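Local coordinates for nadb-ler3 (Gallus gallus, PDB 3WXB), which probably reduces carbonyl compounds with NADPH or NADH, as an NAD(P)H-dependent carbonyl reductase of the short-chain dehydrogenase/reductase family, at residues 101-115 with 147-161. Residues are numbered along the deposited sequence; the frame is centred on the assembly and turned at random.
Sequences VGERLKGSGLNLLIN and LSQAFLPMLKKAAQE
At the edge of the Phe151 ring, near its plane, lie Val101 CB, 3.7 Å from CE1, and Leu147 CD2 of the same helix, 4.0 Å from CE2; Leu110 CD2 comes in obliquely at CD1. In this Rossmann fold, the Val101 and Leu110 contacts show how helix 130-160 on a parallel sheet packs against helix 91-105 and the loop after it. Strand 112-115 joins through Leu113, whose CD2 lies 4.2 Å from Leu155 CD1. Leu110 reaches the ring because its CG stands anti to the backbone N (chi1 -178°). Met154, extended as far as its sulfur, lays SD 3.7 Å from Gly102 CA and against Leu105 CD1. Gly109 comes so close to the helix that a CB would clash with Ala158 N. Glu161 OE2 is met on the syn side by Gly109 N at 2.9 Å, 29° out of the carboxylate plane; an alanine here would probably leave that N-H without its acceptor and the turn before it less firmly tied to segment 147-161. Toward the cofactor side, Asn115 OD1 lies against Leu147 CD1, its ND2 being bonded to Asn176. Met154 O accepts from Leu110 N at 2.8 Å and from Ala158 N on the opposite face of its carbonyl plane.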
loop_
_atom_site.group_PDB
_atom_site.type_symbol
_atom_site.label_atom_id
_atom_site.label_comp_id
_atom_site.label_asym_id
_atom_site.label_seq_id
_atom_site.Cartn_x
_atom_site.Cartn_y
_atom_site.Cartn_z
ATOM N N VAL A 101 -5.002 -8.987 -26.967
ATOM C CA VAL A 101 -5.130 -10.329 -26.385
ATOM C C VAL A 101 -6.533 -10.898 -26.615
ATOM O O VAL A 101 -6.671 -12.045 -26.973
ATOM C CB VAL A 101 -4.766 -10.298 -24.849
ATOM C CG1 VAL A 101 -5.058 -11.632 -24.221
ATOM C CG2 VAL A 101 -3.225 -9.934 -24.648
ATOM N N GLY A 102 -7.549 -10.073 -26.382
ATOM C CA GLY A 102 -8.955 -10.362 -26.644
ATOM C C GLY A 102 -9.219 -10.834 -28.058
ATOM O O GLY A 102 -9.987 -11.784 -28.289
ATOM N N GLU A 103 -8.547 -10.208 -29.008
ATOM C CA GLU A 103 -8.715 -10.557 -30.406
ATOM C C GLU A 103 -8.040 -11.913 -30.641
ATOM O O GLU A 103 -8.618 -12.808 -31.288
ATOM C CB GLU A 103 -8.164 -9.417 -31.318
ATOM C CG GLU A 103 -7.977 -9.839 -32.759
ATOM C CD GLU A 103 -7.114 -8.884 -33.601
ATOM O OE1 GLU A 103 -6.612 -9.294 -34.682
ATOM O OE2 GLU A 103 -6.945 -7.736 -33.191
ATOM N N ARG A 104 -6.846 -12.121 -30.089
ATOM C CA ARG A 104 -6.189 -13.447 -30.240
ATOM C C ARG A 104 -6.938 -14.603 -29.576
ATOM O O ARG A 104 -6.884 -15.754 -30.055
ATOM C CB ARG A 104 -4.711 -13.416 -29.798
ATOM C CG ARG A 104 -3.738 -13.409 -30.956
ATOM C CD ARG A 104 -3.631 -14.845 -31.519
ATOM N NE ARG A 104 -2.280 -15.372 -31.752
ATOM C CZ ARG A 104 -1.194 -14.667 -32.047
ATOM N NH1 ARG A 104 -1.221 -13.367 -32.166
ATOM N NH2 ARG A 104 -0.060 -15.298 -32.232
ATOM N N LEU A 105 -7.667 -14.304 -28.497
ATOM C CA LEU A 105 -8.408 -15.315 -27.736
ATOM C C LEU A 105 -9.667 -15.795 -28.450
ATOM O O LEU A 105 -10.177 -16.893 -28.178
ATOM C CB LEU A 105 -8.764 -14.776 -26.338
ATOM C CG LEU A 105 -7.573 -14.841 -25.364
ATOM C CD1 LEU A 105 -7.977 -14.230 -23.982
ATOM C CD2 LEU A 105 -6.990 -16.275 -25.208
ATOM N N LYS A 106 -10.153 -14.976 -29.375
ATOM C CA LYS A 106 -11.273 -15.327 -30.288
ATOM C C LYS A 106 -12.484 -15.801 -29.509
ATOM O O LYS A 106 -13.098 -16.799 -29.851
ATOM C CB LYS A 106 -10.839 -16.348 -31.383
ATOM C CG LYS A 106 -9.867 -15.790 -32.435
ATOM C CD LYS A 106 -9.148 -16.856 -33.295
ATOM C CE LYS A 106 -8.150 -17.618 -32.442
ATOM N NZ LYS A 106 -7.213 -18.440 -33.188
ATOM N N GLY A 107 -12.800 -15.088 -28.429
ATOM C CA GLY A 107 -13.998 -15.357 -27.636
ATOM C C GLY A 107 -13.742 -16.258 -26.445
ATOM O O GLY A 107 -14.599 -16.383 -25.594
ATOM N N SER A 108 -12.584 -16.899 -26.395
ATOM C CA SER A 108 -12.207 -17.734 -25.252
ATOM C C SER A 108 -11.780 -16.885 -24.037
ATOM O O SER A 108 -11.365 -15.732 -24.193
ATOM C CB SER A 108 -11.046 -18.642 -25.618
ATOM O OG SER A 108 -11.550 -19.847 -26.197
ATOM N N GLY A 109 -11.859 -17.472 -22.842
ATOM C CA GLY A 109 -11.439 -16.729 -21.644
ATOM C C GLY A 109 -9.950 -16.674 -21.405
ATOM O O GLY A 109 -9.146 -17.423 -22.010
ATOM N N LEU A 110 -9.560 -15.803 -20.472
ATOM C CA LEU A 110 -8.193 -15.834 -19.950
ATOM C C LEU A 110 -8.267 -16.510 -18.598
ATOM O O LEU A 110 -8.951 -16.029 -17.693
ATOM C CB LEU A 110 -7.613 -14.401 -19.791
ATOM C CG LEU A 110 -6.168 -14.296 -19.291
ATOM C CD1 LEU A 110 -5.122 -14.841 -20.230
ATOM C CD2 LEU A 110 -5.798 -12.835 -18.841
ATOM N N ASN A 111 -7.529 -17.596 -18.447
ATOM C CA ASN A 111 -7.563 -18.367 -17.197
ATOM C C ASN A 111 -6.702 -17.799 -16.086
ATOM O O ASN A 111 -7.047 -17.931 -14.921
ATOM C CB ASN A 111 -7.139 -19.806 -17.446
ATOM C CG ASN A 111 -8.099 -20.537 -18.391
ATOM O OD1 ASN A 111 -9.251 -20.871 -18.053
ATOM N ND2 ASN A 111 -7.645 -20.742 -19.581
ATOM N N LEU A 112 -5.589 -17.167 -16.433
ATOM C CA LEU A 112 -4.572 -16.851 -15.429
ATOM C C LEU A 112 -3.897 -15.526 -15.798
ATOM O O LEU A 112 -3.385 -15.372 -16.952
ATOM C CB LEU A 112 -3.488 -17.906 -15.465
ATOM C CG LEU A 112 -2.999 -18.539 -14.184
ATOM C CD1 LEU A 112 -1.602 -19.101 -14.251
ATOM C CD2 LEU A 112 -3.354 -17.785 -12.842
ATOM N N LEU A 113 -3.893 -14.563 -14.873
ATOM C CA LEU A 113 -3.252 -13.261 -15.152
ATOM C C LEU A 113 -2.222 -13.138 -14.087
ATOM O O LEU A 113 -2.593 -13.197 -12.905
ATOM C CB LEU A 113 -4.237 -12.096 -15.000
ATOM C CG LEU A 113 -3.590 -10.675 -14.917
ATOM C CD1 LEU A 113 -2.840 -10.411 -16.249
ATOM C CD2 LEU A 113 -4.757 -9.670 -14.782
ATOM N N ILE A 114 -0.952 -13.021 -14.466
ATOM C CA ILE A 114 0.116 -12.875 -13.499
ATOM C C ILE A 114 0.712 -11.455 -13.591
ATOM O O ILE A 114 1.471 -11.148 -14.555
ATOM C CB ILE A 114 1.228 -13.909 -13.711
ATOM C CG1 ILE A 114 0.608 -15.355 -13.644
ATOM C CG2 ILE A 114 2.322 -13.758 -12.647
ATOM C CD1 ILE A 114 1.631 -16.508 -13.919
ATOM N N ASN A 115 0.407 -10.634 -12.573
ATOM C CA ASN A 115 1.009 -9.287 -12.432
ATOM C C ASN A 115 2.368 -9.344 -11.797
ATOM O O ASN A 115 2.492 -9.403 -10.574
ATOM C CB ASN A 115 0.088 -8.395 -11.620
ATOM C CG ASN A 115 -1.131 -7.954 -12.406
ATOM O OD1 ASN A 115 -1.008 -7.330 -13.472
ATOM N ND2 ASN A 115 -2.333 -8.242 -11.869
ATOM N N LEU A 147 -4.696 -3.351 -15.019
ATOM C CA LEU A 147 -4.570 -4.566 -15.841
ATOM C C LEU A 147 -5.695 -5.578 -15.489
ATOM O O LEU A 147 -6.336 -6.147 -16.381
ATOM C CB LEU A 147 -3.200 -5.167 -15.675
ATOM C CG LEU A 147 -2.113 -4.415 -16.461
ATOM C CD1 LEU A 147 -0.718 -4.670 -15.871
ATOM C CD2 LEU A 147 -2.113 -4.854 -17.986
ATOM N N SER A 148 -5.922 -5.775 -14.193
ATOM C CA SER A 148 -7.027 -6.601 -13.721
ATOM C C SER A 148 -8.373 -6.092 -14.261
ATOM O O SER A 148 -9.190 -6.895 -14.779
ATOM C CB SER A 148 -6.998 -6.714 -12.176
ATOM O OG SER A 148 -5.791 -7.363 -11.818
ATOM N N GLN A 149 -8.604 -4.776 -14.187
ATOM C CA GLN A 149 -9.853 -4.215 -14.725
ATOM C C GLN A 149 -9.951 -4.514 -16.233
ATOM O O GLN A 149 -11.011 -4.898 -16.723
ATOM C CB GLN A 149 -9.944 -2.705 -14.545
ATOM C CG GLN A 149 -10.339 -2.218 -13.175
ATOM C CD GLN A 149 -10.093 -0.698 -13.032
ATOM O OE1 GLN A 149 -9.361 -0.114 -13.811
ATOM N NE2 GLN A 149 -10.681 -0.091 -12.008
ATOM N N ALA A 150 -8.855 -4.314 -16.964
ATOM C CA ALA A 150 -8.901 -4.446 -18.417
ATOM C C ALA A 150 -9.050 -5.924 -18.852
ATOM O O ALA A 150 -9.667 -6.225 -19.886
ATOM C CB ALA A 150 -7.659 -3.793 -19.049
ATOM N N PHE A 151 -8.507 -6.858 -18.058
ATOM C CA PHE A 151 -8.648 -8.253 -18.390
ATOM C C PHE A 151 -9.907 -8.899 -17.742
ATOM O O PHE A 151 -10.228 -10.069 -18.011
ATOM C CB PHE A 151 -7.326 -9.013 -18.125
ATOM C CG PHE A 151 -6.300 -8.740 -19.159
ATOM C CD1 PHE A 151 -6.345 -9.400 -20.400
ATOM C CD2 PHE A 151 -5.346 -7.744 -18.975
ATOM C CE1 PHE A 151 -5.393 -9.123 -21.398
ATOM C CE2 PHE A 151 -4.421 -7.445 -19.948
ATOM C CZ PHE A 151 -4.441 -8.113 -21.171
ATOM N N LEU A 152 -10.619 -8.138 -16.914
ATOM C CA LEU A 152 -11.786 -8.691 -16.197
ATOM C C LEU A 152 -12.807 -9.437 -17.114
ATOM O O LEU A 152 -13.304 -10.502 -16.729
ATOM C CB LEU A 152 -12.529 -7.617 -15.416
ATOM C CG LEU A 152 -13.099 -7.967 -14.005
ATOM C CD1 LEU A 152 -14.394 -7.289 -13.700
ATOM C CD2 LEU A 152 -13.204 -9.431 -13.649
ATOM N N PRO A 153 -13.139 -8.862 -18.294
ATOM C CA PRO A 153 -14.121 -9.515 -19.165
ATOM C C PRO A 153 -13.656 -10.907 -19.528
ATOM O O PRO A 153 -14.462 -11.831 -19.510
ATOM C CB PRO A 153 -14.123 -8.611 -20.424
ATOM C CG PRO A 153 -13.932 -7.209 -19.824
ATOM C CD PRO A 153 -12.808 -7.505 -18.789
ATOM N N MET A 154 -12.373 -11.048 -19.839
ATOM C CA MET A 154 -11.811 -12.326 -20.240
ATOM C C MET A 154 -11.593 -13.337 -19.114
ATOM O O MET A 154 -11.776 -14.544 -19.321
ATOM C CB MET A 154 -10.509 -12.123 -20.980
ATOM C CG MET A 154 -10.722 -11.463 -22.373
ATOM S SD MET A 154 -9.162 -10.803 -22.954
ATOM C CE MET A 154 -9.394 -9.118 -22.432
ATOM N N LEU A 155 -11.201 -12.839 -17.944
ATOM C CA LEU A 155 -11.201 -13.643 -16.707
ATOM C C LEU A 155 -12.608 -14.200 -16.365
ATOM O O LEU A 155 -12.754 -15.368 -15.978
ATOM C CB LEU A 155 -10.699 -12.772 -15.560
ATOM C CG LEU A 155 -9.183 -12.533 -15.673
ATOM C CD1 LEU A 155 -8.667 -11.314 -14.838
ATOM C CD2 LEU A 155 -8.415 -13.820 -15.312
ATOM N N LYS A 156 -13.610 -13.344 -16.480
ATOM C CA LYS A 156 -14.982 -13.709 -16.214
ATOM C C LYS A 156 -15.478 -14.721 -17.218
ATOM O O LYS A 156 -16.294 -15.566 -16.871
ATOM C CB LYS A 156 -15.884 -12.508 -16.344
ATOM C CG LYS A 156 -15.890 -11.566 -15.152
ATOM C CD LYS A 156 -16.945 -10.474 -15.474
ATOM C CE LYS A 156 -16.950 -9.408 -14.416
ATOM N NZ LYS A 156 -17.966 -8.385 -14.817
ATOM N N LYS A 157 -15.063 -14.563 -18.475
ATOM C CA LYS A 157 -15.386 -15.547 -19.514
ATOM C C LYS A 157 -14.783 -16.919 -19.185
ATOM O O LYS A 157 -15.480 -17.971 -19.332
ATOM C CB LYS A 157 -14.950 -15.088 -20.937
ATOM C CG LYS A 157 -15.477 -16.079 -22.074
ATOM C CD LYS A 157 -16.808 -15.549 -22.705
ATOM C CE LYS A 157 -16.556 -14.642 -24.004
ATOM N NZ LYS A 157 -15.532 -13.479 -23.889
ATOM N N ALA A 158 -13.533 -16.932 -18.708
ATOM C CA ALA A 158 -12.936 -18.192 -18.258
ATOM C C ALA A 158 -13.709 -18.847 -17.091
ATOM O O ALA A 158 -13.816 -20.076 -17.045
ATOM C CB ALA A 158 -11.438 -18.057 -17.923
ATOM N N ALA A 159 -14.195 -18.031 -16.159
ATOM C CA ALA A 159 -14.961 -18.495 -15.003
ATOM C C ALA A 159 -16.280 -19.099 -15.494
ATOM O O ALA A 159 -16.677 -20.148 -15.034
ATOM C CB ALA A 159 -15.266 -17.326 -14.050
ATOM N N GLN A 160 -16.923 -18.424 -16.422
ATOM C CA GLN A 160 -18.151 -18.876 -17.037
ATOM C C GLN A 160 -18.022 -20.172 -17.822
ATOM O O GLN A 160 -18.965 -20.884 -17.989
ATOM C CB GLN A 160 -18.655 -17.810 -17.961
ATOM C CG GLN A 160 -19.447 -16.833 -17.282
ATOM C CD GLN A 160 -19.509 -15.564 -18.024
ATOM O OE1 GLN A 160 -19.157 -15.488 -19.178
ATOM N NE2 GLN A 160 -19.943 -14.543 -17.363
ATOM N N GLU A 161 -16.837 -20.432 -18.304
ATOM C CA GLU A 161 -16.511 -21.656 -19.019
ATOM C C GLU A 161 -16.457 -22.882 -18.116
ATOM O O GLU A 161 -16.523 -23.992 -18.608
ATOM C CB GLU A 161 -15.184 -21.544 -19.823
ATOM C CG GLU A 161 -15.303 -20.774 -21.130
ATOM C CD GLU A 161 -13.946 -20.236 -21.661
ATOM O OE1 GLU A 161 -12.864 -20.509 -21.089
ATOM O OE2 GLU A 161 -13.964 -19.530 -22.694
HETATM O O HOH W 1 -9.531 -20.203 -21.688
#